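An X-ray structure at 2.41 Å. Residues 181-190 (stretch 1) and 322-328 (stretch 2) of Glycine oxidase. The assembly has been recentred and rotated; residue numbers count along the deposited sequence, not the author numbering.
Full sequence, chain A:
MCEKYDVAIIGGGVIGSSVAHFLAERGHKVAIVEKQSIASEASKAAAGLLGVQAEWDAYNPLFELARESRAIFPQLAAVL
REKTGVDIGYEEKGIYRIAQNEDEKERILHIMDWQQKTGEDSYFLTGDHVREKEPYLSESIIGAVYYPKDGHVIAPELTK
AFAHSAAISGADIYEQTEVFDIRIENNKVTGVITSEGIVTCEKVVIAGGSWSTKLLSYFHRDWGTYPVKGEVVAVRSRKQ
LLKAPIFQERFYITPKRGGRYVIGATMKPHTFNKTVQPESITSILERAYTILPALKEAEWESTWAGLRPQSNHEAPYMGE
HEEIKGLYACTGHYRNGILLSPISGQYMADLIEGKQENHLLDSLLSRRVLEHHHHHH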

ATOM      1  N   ASP A 181       5.152  25.942  22.014  1.00 63.78           N
ATOM      2  CA  ASP A 181       5.579  27.293  21.640  1.00 58.69           C
ATOM      3  C   ASP A 181       6.886  27.239  20.819  1.00 57.55           C
ATOM      4  O   ASP A 181       7.586  26.215  20.785  1.00 53.28           O
ATOM      5  N   ILE A 182       7.189  28.357  20.141  1.00 55.17           N
ATOM      6  CA  ILE A 182       8.454  28.587  19.435  1.00 56.74           C
ATOM      7  C   ILE A 182       9.362  29.453  20.327  1.00 57.38           C
ATOM      8  O   ILE A 182       8.882  30.360  20.998  1.00 60.56           O
ATOM      9  N   ARG A 183      10.662  29.135  20.368  1.00 58.17           N
ATOM     10  CA  ARG A 183      11.636  29.868  21.194  1.00 59.17           C
ATOM     11  C   ARG A 183      12.365  30.885  20.313  1.00 63.34           C
ATOM     12  O   ARG A 183      13.204  30.523  19.507  1.00 60.54           O
ATOM     13  N   ILE A 184      11.972  32.151  20.474  1.00 70.47           N
ATOM     14  CA  ILE A 184      12.552  33.302  19.821  1.00 74.64           C
ATOM     15  C   ILE A 184      13.301  34.113  20.880  1.00 78.77           C
ATOM     16  O   ILE A 184      12.693  34.596  21.841  1.00 77.06           O
ATOM     17  N   GLU A 185      14.614  34.259  20.681  1.00 84.55           N
ATOM     18  CA  GLU A 185      15.481  34.827  21.695  1.00 89.88           C
ATOM     19  C   GLU A 185      15.733  36.297  21.340  1.00 94.30           C
ATOM     20  O   GLU A 185      15.348  37.184  22.117  1.00 94.95           O
ATOM     21  N   ASN A 186      16.299  36.565  20.160  1.00 82.58           N
ATOM     22  CA  ASN A 186      16.675  37.944  19.825  1.00 85.42           C
ATOM     23  C   ASN A 186      15.987  38.357  18.524  1.00 77.49           C
ATOM     24  O   ASN A 186      16.645  38.794  17.586  1.00 66.49           O
ATOM     25  N   ASN A 187      14.662  38.191  18.473  1.00 80.85           N
ATOM     26  CA  ASN A 187      13.899  38.350  17.239  1.00 77.66           C
ATOM     27  C   ASN A 187      14.383  37.322  16.201  1.00 83.49           C
ATOM     28  O   ASN A 187      14.273  37.543  14.984  1.00 85.96           O
ATOM     29  N   LYS A 188      14.864  36.187  16.707  1.00 83.41           N
ATOM     30  CA  LYS A 188      15.295  35.066  15.840  1.00 81.90           C
ATOM     31  C   LYS A 188      14.771  33.755  16.424  1.00 78.71           C
ATOM     32  O   LYS A 188      14.656  33.650  17.645  1.00 66.90           O
ATOM     33  N   VAL A 189      14.447  32.806  15.555  1.00 70.16           N
ATOM     34  CA  VAL A 189      13.979  31.464  15.990  1.00 67.38           C
ATOM     35  C   VAL A 189      15.207  30.680  16.443  1.00 58.37           C
ATOM     36  O   VAL A 189      16.082  30.490  15.632  1.00 54.28           O
ATOM     37  N   THR A 190      15.257  30.240  17.696  1.00 57.29           N
ATOM     38  CA  THR A 190      16.449  29.490  18.157  1.00 63.06           C
ATOM     39  C   THR A 190      16.068  28.057  18.498  1.00 64.61           C
ATOM     40  O   THR A 190      16.965  27.265  18.757  1.00 62.24           O
ATOM     41  N   GLU A 322       7.790  38.644   8.395  1.00 79.49           N
ATOM     42  CA  GLU A 322       8.510  39.788   7.819  1.00 83.59           C
ATOM     43  C   GLU A 322       9.621  40.269   8.771  1.00 71.66           C
ATOM     44  O   GLU A 322      10.608  40.834   8.333  1.00 67.77           O
ATOM     45  N   GLU A 323       9.458  40.029  10.075  1.00 70.61           N
ATOM     46  CA  GLU A 323      10.356  40.564  11.094  1.00 77.20           C
ATOM     47  C   GLU A 323      11.165  39.417  11.707  1.00 82.56           C
ATOM     48  O   GLU A 323      12.384  39.409  11.596  1.00 93.11           O
ATOM     49  N   ILE A 324      10.468  38.447  12.319  1.00 87.02           N
ATOM     50  CA  ILE A 324      11.089  37.317  13.023  1.00 77.54           C
ATOM     51  C   ILE A 324      11.697  36.376  11.983  1.00 78.62           C
ATOM     52  O   ILE A 324      10.976  35.786  11.180  1.00 86.86           O
ATOM     53  N   LYS A 325      13.028  36.260  12.001  1.00 80.21           N
ATOM     54  CA  LYS A 325      13.745  35.575  10.938  1.00 76.48           C
ATOM     55  C   LYS A 325      13.713  34.071  11.225  1.00 62.98           C
ATOM     56  O   LYS A 325      13.919  33.638  12.365  1.00 54.81           O
ATOM     57  N   GLY A 326      13.404  33.309  10.175  1.00 56.70           N
ATOM     58  CA  GLY A 326      13.375  31.859  10.211  1.00 63.10           C
ATOM     59  C   GLY A 326      12.020  31.295  10.610  1.00 61.84           C
ATOM     60  O   GLY A 326      11.909  30.079  10.808  1.00 60.54           O
ATOM     61  N   LEU A 327      10.998  32.157  10.740  1.00 54.81           N
ATOM     62  CA  LEU A 327       9.666  31.714  11.146  1.00 56.80           C
ATOM     63  C   LEU A 327       8.773  31.673   9.897  1.00 56.09           C
ATOM     64  O   LEU A 327       8.524  32.694   9.254  1.00 59.90           O
ATOM     65  N   TYR A 328       8.334  30.462   9.545  1.00 49.22           N
ATOM     66  CA  TYR A 328       7.591  30.211   8.347  1.00 49.41           C
ATOM     67  C   TYR A 328       6.241  29.602   8.740  1.00 48.20           C
ATOM     68  O   TYR A 328       6.100  29.071   9.837  1.00 53.02           O
TER

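Short contacts between distant parts of a chain often follow a simple rule: a little backbone pairing sets the register, and alternating side chains do the packing. Residues 181-190 and 322-328 of glycine oxidase illustrate it. The first stretch folds back on itself between I184 and V189, held by E185 N to K188 O (3.1 Å) and T190 N to R183 O (2.8 Å). The second meets it through a single bridge, K188 with K325, whose two hydrogen bonds are weak: K325 N to N187 O at 3.5 Å and V189 N to K325 O at 3.3 Å.

Alternation along the strand 181-184 sends I182 and I184 toward the other stretch, while D181 and R183 stay out of reach. Both isoleucines adopt chi1 m. I184, with chi2 t, brings CD1 to 3.6 Å from I324 CG2; I324 is itself m, t, although its CA-to-CB bond points sideways. I182 has an off-well chi2 of 140°, and its CD1 lies 4.0 Å from L327 CD2. L327 also has a chi2 between wells (-114°), after a t chi1. V189, chi1 t, joins this apolar cluster, its CG2 lying 3.9 Å from L327 CB and 4.4 Å from I324 CG2.

The type II turn from I324 to L327 places G326 at phi 89°, a value that favours glycine; an ideal CB on G326 would point toward the other stretch, 3.9 Å from V189 CB.

Lysines flank the apolar cluster. K188 leaves its backbone pointing away, yet an off-well chi3 of 126° and chi4 p accompany a return that sets NZ 3.5 Å from K325 CG. K325 does the reverse, starting toward the partner and leading its end away. R183, extended through chi2 and turned p at chi3, instead serves its own stretch: its NH2 donates to T190 O at 2.8 Å.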

ATOM      1  CB  ASP A 181       5.721  28.162  22.898  1.00 55.87           C
ATOM      2  CG  ASP A 181       5.771  29.661  22.641  1.00 53.76           C
ATOM      3  OD1 ASP A 181       5.542  30.085  21.496  1.00 59.92           O
ATOM      4  OD2 ASP A 181       6.028  30.395  23.589  1.00 53.17           O
ATOM      5  CB  ILE A 182       8.166  29.243  18.071  1.00 57.22           C
ATOM      6  CG1 ILE A 182       7.249  28.370  17.211  1.00 57.40           C
ATOM      7  CG2 ILE A 182       9.456  29.587  17.339  1.00 57.14           C
ATOM      8  CD1 ILE A 182       6.214  29.151  16.439  1.00 56.94           C
ATOM      9  CB  ARG A 183      12.635  28.930  21.876  1.00 60.04           C
ATOM     10  CG  ARG A 183      13.665  29.643  22.745  1.00 58.98           C
ATOM     11  CD  ARG A 183      14.710  28.688  23.302  1.00 58.60           C
ATOM     12  NE  ARG A 183      15.529  28.072  22.262  1.00 59.52           N
ATOM     13  CZ  ARG A 183      16.522  27.213  22.476  1.00 60.29           C
ATOM     14  NH1 ARG A 183      16.729  26.721  23.689  1.00 52.24           N
ATOM     15  NH2 ARG A 183      17.309  26.855  21.472  1.00 54.28           N
ATOM     16  CB  ILE A 184      11.464  34.143  19.131  1.00 68.79           C
ATOM     17  CG1 ILE A 184      10.733  33.320  18.067  1.00 72.50           C
ATOM     18  CG2 ILE A 184      12.047  35.428  18.564  1.00 65.56           C
ATOM     19  CD1 ILE A 184       9.406  33.908  17.633  1.00 72.11           C
ATOM     20  CB  GLU A 185      16.715  33.937  21.893  1.00 87.44           C
ATOM     21  CG  GLU A 185      16.493  32.896  22.996  1.00 91.76           C
ATOM     22  CD  GLU A 185      17.431  31.695  23.099  1.00 91.68           C
ATOM     23  OE1 GLU A 185      18.165  31.409  22.135  1.00 84.66           O
ATOM     24  OE2 GLU A 185      17.410  31.023  24.159  1.00 93.94           O
ATOM     25  CB  ASN A 186      18.200  38.094  19.752  1.00 94.72           C
ATOM     26  CG  ASN A 186      18.658  39.532  19.626  1.00 91.34           C
ATOM     27  OD1 ASN A 186      17.860  40.456  19.770  1.00 94.81           O
ATOM     28  ND2 ASN A 186      19.939  39.731  19.352  1.00 90.26           N
ATOM     29  CB  ASN A 187      14.010  39.781  16.707  1.00 74.62           C
ATOM     30  CG  ASN A 187      12.888  40.145  15.765  1.00 78.20           C
ATOM     31  OD1 ASN A 187      13.080  40.167  14.553  1.00 79.00           O
ATOM     32  ND2 ASN A 187      11.709  40.400  16.314  1.00 80.56           N
ATOM     33  CB  LYS A 188      16.815  35.018  15.720  1.00 89.09           C
ATOM     34  CG  LYS A 188      17.388  35.862  14.595  1.00 98.01           C
ATOM     35  CD  LYS A 188      18.701  35.345  14.054  1.00103.00           C
ATOM     36  CE  LYS A 188      18.677  35.136  12.554  1.00102.09           C
ATOM     37  NZ  LYS A 188      18.664  36.416  11.812  1.00 96.97           N
ATOM     38  CB  VAL A 189      13.282  30.751  14.821  1.00 66.25           C
ATOM     39  CG1 VAL A 189      13.298  29.245  14.995  1.00 66.25           C
ATOM     40  CG2 VAL A 189      11.874  31.266  14.602  1.00 60.33           C
ATOM     41  CB  THR A 190      17.066  30.116  19.401  1.00 64.49           C
ATOM     42  OG1 THR A 190      15.978  30.195  20.311  1.00 65.96           O
ATOM     43  CG2 THR A 190      17.637  31.487  19.137  1.00 62.57           C
ATOM     44  CB  GLU A 322       7.520  40.906   7.465  1.00 88.42           C
ATOM     45  CG  GLU A 322       7.917  41.683   6.219  1.00101.22           C
ATOM     46  CD  GLU A 322       7.866  40.897   4.914  1.00105.31           C
ATOM     47  OE1 GLU A 322       6.774  40.819   4.316  1.00114.05           O
ATOM     48  OE2 GLU A 322       8.916  40.351   4.499  1.00104.81           O
ATOM     49  CB  GLU A 323       9.541  41.341  12.132  1.00 85.94           C
ATOM     50  CG  GLU A 323      10.366  42.174  13.103  1.00 92.38           C
ATOM     51  CD  GLU A 323       9.541  42.954  14.121  1.00 94.75           C
ATOM     52  OE1 GLU A 323      10.136  43.766  14.868  1.00 83.16           O
ATOM     53  OE2 GLU A 323       8.302  42.741  14.172  1.00 93.35           O
ATOM     54  CB  ILE A 324      10.076  36.577  13.914  1.00 74.74           C
ATOM     55  CG1 ILE A 324       9.288  37.549  14.800  1.00 75.29           C
ATOM     56  CG2 ILE A 324      10.794  35.499  14.719  1.00 68.52           C
ATOM     57  CD1 ILE A 324       8.167  36.920  15.596  1.00 73.58           C
ATOM     58  CB  LYS A 325      15.177  36.103  10.802  1.00 81.09           C
ATOM     59  CG  LYS A 325      16.000  35.458   9.690  1.00 92.71           C
ATOM     60  CD  LYS A 325      15.482  35.722   8.279  1.00 95.62           C
ATOM     61  CE  LYS A 325      16.139  34.848   7.229  1.00 91.06           C
ATOM     62  NZ  LYS A 325      15.663  33.445   7.306  1.00 81.76           N
ATOM     63  CB  LEU A 327       9.151  32.672  12.227  1.00 64.57           C
ATOM     64  CG  LEU A 327       8.027  32.209  13.166  1.00 63.72           C
ATOM     65  CD1 LEU A 327       6.768  33.022  12.933  1.00 68.44           C
ATOM     66  CD2 LEU A 327       7.729  30.722  13.066  1.00 62.22           C
ATOM     67  CB  TYR A 328       8.376  29.292   7.394  1.00 46.48           C
ATOM     68  CG  TYR A 328       9.718  29.816   6.944  1.00 46.07           C
ATOM     69  CD1 TYR A 328      10.834  29.628   7.732  1.00 51.28           C
ATOM     70  CD2 TYR A 328       9.881  30.494   5.744  1.00 49.38           C
ATOM     71  CE1 TYR A 328      12.074  30.122   7.373  1.00 55.75           C
ATOM     72  CE2 TYR A 328      11.121  30.983   5.355  1.00 52.04           C
ATOM     73  CZ  TYR A 328      12.224  30.786   6.171  1.00 53.51           C
ATOM     74  OH  TYR A 328      13.476  31.215   5.847  1.00 49.86           O
TER